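Local coordinates for protein putative exonuclease (PDB 3L0A) that is probably a metal-dependent hydrolase of the PDDEXK nuclease-like clan, perhaps an exonuclease, and binds a zinc ion through four cysteines, at residues A[119-123]-A[179-184]; A[93-97]-A[196-202]. All coordinates share one frame; numbering follows the deposited sequence. Where two conformers were deposited one is given.

Contact 1 of 2, residues A[119-123]-A[179-184]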
loop_
_atom_site.group_PDB
_atom_site.type_symbol
_atom_site.label_atom_id
_atom_site.label_comp_id
_atom_site.label_asym_id
_atom_site.label_seq_id
_atom_site.Cartn_x
_atom_site.Cartn_y
_atom_site.Cartn_z
HETATM N N MSE A 119 -23.507 23.044 22.386
HETATM C CA MSE A 119 -24.903 22.867 22.866
HETATM C C MSE A 119 -24.981 21.623 23.759
HETATM O O MSE A 119 -24.070 20.796 23.748
HETATM C CB MSE A 119 -25.891 22.729 21.691
HETATM C CG MSE A 119 -26.231 24.021 21.014
HETATM SE SE MSE A 119 -27.862 23.901 20.022
HETATM C CE MSE A 119 -27.821 25.669 19.230
ATOM N N THR A 120 -26.066 21.486 24.514
ATOM C CA THR A 120 -26.173 20.393 25.490
ATOM C C THR A 120 -27.558 19.788 25.459
ATOM O O THR A 120 -28.510 20.470 25.072
ATOM C CB THR A 120 -25.795 20.908 26.909
ATOM O OG1 THR A 120 -24.400 20.668 27.111
ATOM C CG2 THR A 120 -26.636 20.265 28.069
ATOM N N GLY A 121 -27.659 18.513 25.862
ATOM C CA GLY A 121 -28.943 17.799 25.888
ATOM C C GLY A 121 -29.009 16.504 26.681
ATOM O O GLY A 121 -28.073 16.130 27.384
ATOM N N GLU A 122 -30.155 15.840 26.566
ATOM C CA GLU A 122 -30.452 14.583 27.275
ATOM C C GLU A 122 -30.908 13.587 26.219
ATOM O O GLU A 122 -31.766 13.906 25.402
ATOM C CB GLU A 122 -31.568 14.782 28.322
ATOM C CG GLU A 122 -32.201 13.478 28.911
ATOM C CD GLU A 122 -31.861 13.229 30.386
ATOM O OE1 GLU A 122 -32.470 13.876 31.263
ATOM O OE2 GLU A 122 -31.002 12.367 30.666
ATOM N N LEU A 123 -30.334 12.383 26.227
ATOM C CA LEU A 123 -30.714 11.320 25.276
ATOM C C LEU A 123 -30.443 9.945 25.834
ATOM O O LEU A 123 -29.326 9.652 26.267
ATOM C CB LEU A 123 -29.902 11.389 23.984
ATOM C CG LEU A 123 -30.473 12.039 22.740
ATOM C CD1 LEU A 123 -29.508 11.726 21.618
ATOM C CD2 LEU A 123 -31.888 11.570 22.413
ATOM N N GLU A 179 -30.654 16.225 16.669
ATOM C CA GLU A 179 -31.539 16.020 17.797
ATOM C C GLU A 179 -31.233 16.961 18.946
ATOM O O GLU A 179 -32.170 17.491 19.538
ATOM C CB GLU A 179 -31.474 14.555 18.265
ATOM C CG GLU A 179 -32.114 14.218 19.623
ATOM C CD GLU A 179 -33.582 14.616 19.752
ATOM O OE1 GLU A 179 -34.274 14.855 18.725
ATOM O OE2 GLU A 179 -34.056 14.680 20.913
ATOM N N ILE A 180 -29.962 17.175 19.282
ATOM C CA ILE A 180 -29.614 18.081 20.394
ATOM C C ILE A 180 -29.997 19.526 20.068
ATOM O O ILE A 180 -30.565 20.201 20.918
ATOM C CB ILE A 180 -28.137 17.979 20.840
ATOM C CG1 ILE A 180 -27.810 16.548 21.301
ATOM C CG2 ILE A 180 -27.822 18.915 21.987
ATOM C CD1 ILE A 180 -28.536 16.101 22.559
ATOM N N VAL A 181 -29.727 19.982 18.837
ATOM C CA VAL A 181 -30.221 21.291 18.358
ATOM C C VAL A 181 -31.754 21.343 18.503
ATOM O O VAL A 181 -32.332 22.360 18.928
ATOM C CB VAL A 181 -29.786 21.581 16.866
ATOM C CG1 VAL A 181 -30.435 22.832 16.298
ATOM C CG2 VAL A 181 -28.211 21.672 16.705
ATOM N N ARG A 182 -32.413 20.241 18.180
ATOM C CA ARG A 182 -33.846 20.220 18.268
ATOM C C ARG A 182 -34.305 20.396 19.704
ATOM O O ARG A 182 -35.322 20.986 19.913
ATOM C CB ARG A 182 -34.430 18.942 17.682
ATOM C CG ARG A 182 -35.953 19.016 17.477
ATOM C CD ARG A 182 -36.577 17.637 17.224
ATOM N NE ARG A 182 -36.335 16.767 18.360
ATOM C CZ ARG A 182 -36.972 16.837 19.525
ATOM N NH1 ARG A 182 -37.943 17.719 19.731
ATOM N NH2 ARG A 182 -36.650 16.007 20.501
ATOM N N GLN A 183 -33.558 19.905 20.689
ATOM C CA GLN A 183 -33.965 20.066 22.096
ATOM C C GLN A 183 -33.690 21.478 22.645
ATOM O O GLN A 183 -34.245 21.859 23.666
ATOM C CB GLN A 183 -33.251 19.055 22.997
ATOM C CG GLN A 183 -33.472 17.592 22.656
ATOM C CD GLN A 183 -32.680 16.671 23.559
ATOM O OE1 GLN A 183 -32.074 17.112 24.527
ATOM N NE2 GLN A 183 -32.678 15.386 23.243
ATOM N N ASN A 184 -32.815 22.232 21.976
ATOM C CA ASN A 184 -32.516 23.620 22.349
ATOM C C ASN A 184 -33.357 24.592 21.546
ATOM O O ASN A 184 -33.814 25.573 22.077
ATOM C CB ASN A 184 -31.040 23.961 22.079
ATOM C CG ASN A 184 -30.079 23.304 23.064
ATOM O OD1 ASN A 184 -29.937 23.737 24.210
ATOM N ND2 ASN A 184 -29.392 22.284 22.609
HETATM O O HOH W 1 -27.326 23.670 25.298
#
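Gln183, on helix 170-185, uses both ends of its amide to grip the backbone of Glu122 in strand 114-123. Its NE2 donates to Glu122 O at 2.8 Å, with the acceptor close to the amide plane, while its OE1 receives Glu122 N at 3.1 Å on a lone pair, the N-H pointing almost straight at it (171°). The result is a side-chain amide that stands in for a neighbouring strand. Its rotation is fixed further from within the helix, since NE2 also donates to Glu179 OE2 at 2.8 Å. That carboxylate is in turn clasped side-on by Arg182, whose NE reaches Glu179 OE1 and whose NH2 meets OE2. A leucine in place of Gln183 would probably leave the backbone N and O of Glu122 without these mates and take one donor from Glu179 OE2, leaving that carboxylate to Arg182. Two residues earlier on the strand, Thr120 O accepts from Asn184 ND2 at 3.2 Å, the donor tilted from the carbonyl plane and bonded also to Ile180 O; Asn184 OD1 accepts a hydrogen bond from a water that itself accepts one from Thr120 N. Ile180 CD1 packs directly on the glycine, 3.8 Å from Gly121 CA. Selenomethionine Met119, extended beyond CG (chi2 -160°), runs alongside Asn184 in the opposite direction, SE 3.4 Å from Asn184 ND2 and 4.0 Å from Val181 CG2. At the far end Leu123 CD2 rests against Glu179 CG. The two segments' axes make 99°, and Met119 continues onto Ile130, Met132 and Tyr135 of strand 126-136, antiparallel partner of 114-123.

Contact 2 of 2, residues A[93-97]-A[196-202]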
loop_
_atom_site.group_PDB
_atom_site.type_symbol
_atom_site.label_atom_id
_atom_site.label_comp_id
_atom_site.label_asym_id
_atom_site.label_seq_id
_atom_site.Cartn_x
_atom_site.Cartn_y
_atom_site.Cartn_z
ATOM N N GLN A 93 0.074 21.619 2.635
ATOM C CA GLN A 93 -1.105 21.187 1.879
ATOM C C GLN A 93 -2.441 21.636 2.513
ATOM O O GLN A 93 -3.346 22.061 1.794
ATOM C CB GLN A 93 -1.136 19.677 1.734
ATOM C CG GLN A 93 -2.361 19.168 0.931
ATOM C CD GLN A 93 -2.349 17.649 0.847
ATOM O OE1 GLN A 93 -2.400 16.934 1.860
ATOM N NE2 GLN A 93 -2.256 17.152 -0.360
ATOM N N ALA A 94 -2.588 21.505 3.842
ATOM C CA ALA A 94 -3.769 22.096 4.506
ATOM C C ALA A 94 -4.054 23.516 4.014
ATOM O O ALA A 94 -5.193 23.846 3.722
ATOM C CB ALA A 94 -3.593 22.118 6.002
ATOM N N GLU A 95 -3.050 24.382 3.926
ATOM C CA GLU A 95 -3.334 25.748 3.422
ATOM C C GLU A 95 -3.769 25.714 1.975
ATOM O O GLU A 95 -4.581 26.541 1.556
ATOM C CB GLU A 95 -2.152 26.727 3.653
ATOM C CG GLU A 95 -1.717 26.702 5.146
ATOM C CD GLU A 95 -0.951 27.964 5.619
ATOM O OE1 GLU A 95 -0.288 28.636 4.816
ATOM O OE2 GLU A 95 -0.992 28.263 6.828
ATOM N N GLU A 96 -3.253 24.760 1.207
ATOM C CA GLU A 96 -3.681 24.606 -0.190
ATOM C C GLU A 96 -5.156 24.271 -0.268
ATOM O O GLU A 96 -5.902 24.807 -1.104
ATOM C CB GLU A 96 -2.863 23.542 -0.944
ATOM C CG GLU A 96 -1.598 24.100 -1.661
ATOM C CD GLU A 96 -0.688 23.008 -2.289
ATOM O OE1 GLU A 96 -0.948 21.780 -2.109
ATOM O OE2 GLU A 96 0.304 23.402 -2.954
ATOM N N ILE A 97 -5.562 23.370 0.602
ATOM C CA ILE A 97 -6.956 22.968 0.667
ATOM C C ILE A 97 -7.801 24.171 1.082
ATOM O O ILE A 97 -8.826 24.429 0.475
ATOM C CB ILE A 97 -7.193 21.828 1.646
ATOM C CG1 ILE A 97 -6.446 20.564 1.208
ATOM C CG2 ILE A 97 -8.641 21.564 1.748
ATOM C CD1 ILE A 97 -6.326 19.531 2.286
ATOM N N ALA A 196 -13.534 18.164 1.862
ATOM C CA ALA A 196 -12.407 18.466 0.978
ATOM C C ALA A 196 -11.411 17.358 1.126
ATOM O O ALA A 196 -11.310 16.779 2.192
ATOM C CB ALA A 196 -11.785 19.801 1.326
ATOM N N THR A 197 -10.696 17.033 0.048
ATOM C CA THR A 197 -9.745 15.952 0.098
ATOM C C THR A 197 -8.305 16.397 -0.064
ATOM O O THR A 197 -7.994 17.503 -0.533
ATOM C CB THR A 197 -10.027 14.960 -0.965
ATOM O OG1 THR A 197 -9.767 15.566 -2.232
ATOM C CG2 THR A 197 -11.484 14.548 -0.921
ATOM N N LYS A 198 -7.434 15.496 0.363
ATOM C CA LYS A 198 -6.004 15.683 0.299
ATOM C C LYS A 198 -5.409 15.204 -1.005
ATOM O O LYS A 198 -4.244 15.103 -1.080
ATOM C CB LYS A 198 -5.357 14.974 1.488
ATOM C CG LYS A 198 -5.858 15.559 2.824
ATOM C CD LYS A 198 -5.281 14.871 4.097
ATOM C CE LYS A 198 -5.937 13.545 4.425
ATOM N NZ LYS A 198 -5.989 13.303 5.891
ATOM N N GLN A 199 -6.212 14.952 -2.045
ATOM C CA GLN A 199 -5.690 14.589 -3.354
ATOM C C GLN A 199 -4.912 15.784 -3.816
ATOM O O GLN A 199 -4.991 16.861 -3.222
ATOM C CB GLN A 199 -6.806 14.225 -4.340
ATOM C CG GLN A 199 -7.505 12.877 -4.106
ATOM C CD GLN A 199 -9.036 12.929 -4.353
ATOM O OE1 GLN A 199 -9.744 13.603 -3.632
ATOM N NE2 GLN A 199 -9.531 12.208 -5.357
ATOM N N THR A 200 -4.163 15.621 -4.897
ATOM C CA THR A 200 -3.256 16.681 -5.348
ATOM C C THR A 200 -3.954 17.941 -5.944
ATOM O O THR A 200 -3.420 19.041 -5.839
ATOM C CB THR A 200 -2.096 16.115 -6.251
ATOM O OG1 THR A 200 -1.859 17.036 -7.326
ATOM C CG2 THR A 200 -2.371 14.642 -6.761
ATOM N N GLU A 201 -5.099 17.769 -6.622
ATOM C CA GLU A 201 -6.114 18.825 -6.736
ATOM C C GLU A 201 -7.236 18.352 -5.830
ATOM O O GLU A 201 -7.822 17.322 -6.076
ATOM C CB GLU A 201 -6.633 18.962 -8.146
ATOM C CG GLU A 201 -5.707 19.729 -9.078
ATOM C CD GLU A 201 -5.644 21.194 -8.758
ATOM O OE1 GLU A 201 -6.603 21.737 -8.157
ATOM O OE2 GLU A 201 -4.633 21.814 -9.137
ATOM N N PRO A 202 -7.492 19.065 -4.735
ATOM C CA PRO A 202 -8.524 18.635 -3.822
ATOM C C PRO A 202 -9.906 18.515 -4.475
ATOM O O PRO A 202 -10.291 19.350 -5.273
ATOM C CB PRO A 202 -8.538 19.738 -2.766
ATOM C CG PRO A 202 -7.235 20.444 -2.918
ATOM C CD PRO A 202 -6.794 20.275 -4.266
#
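Ile97 and Pro202 have the nearest CA atoms of the two segments, 6.4 Å apart, where a turn of helix 89-102 lies against the end of strand 191-197 and the loop that follows it. The helix is regular here, with Ile97 N bonded to Gln93 O, whereas the other segment leaves its extended course after Thr197 and curls back so that Pro202 faces the same isoleucine. Ile97 works with both branches. CG2, anti to the backbone N, meets Ala196 CB at 3.6 Å, and the other branch carries CG1 to 4.2 Å from Pro202 CG and CD1 to 4.0 Å from Lys198 CG. Gln93, fully extended (chi1 -180°), crosses the Lys198 side chain at about a right angle. Its OE1 lies 3.6 Å from Lys198 CB, and its NE2 stands 2.9 Å from Lys198 O. Around these residues, Ile97 and Lys198 also touch Val146 of strand 140-147, while Glu201 bonds through its backbone to Asp245 and Arg248 of the second subunit. The chemistry is thus mainly apolar: the helix is held here chiefly by the shape and van der Waals contact of buried Ile97, with polar Gln93 left to the more exposed side.

From the N terminus, after several earlier helices, the chain reaches helix 89-102, whose residues 93-97 wait for a partner about a hundred residues further on. It then runs through strand 114-123, the first half of contact 1, and the antiparallel strands 126-136 and 140-147 before helix 170-185 returns to strand 114-123 and closes contact 1. Strand 191-197 follows directly, and its end and the loop beyond close contact 2 around everything between, so the smaller loop sits wholly within the larger. Both contacts pin a helix to the same mixed sheet, on opposite sides of the chain's centre. The nearest atoms of contacts 1 and 2 are about 21 Å apart, so they do not touch.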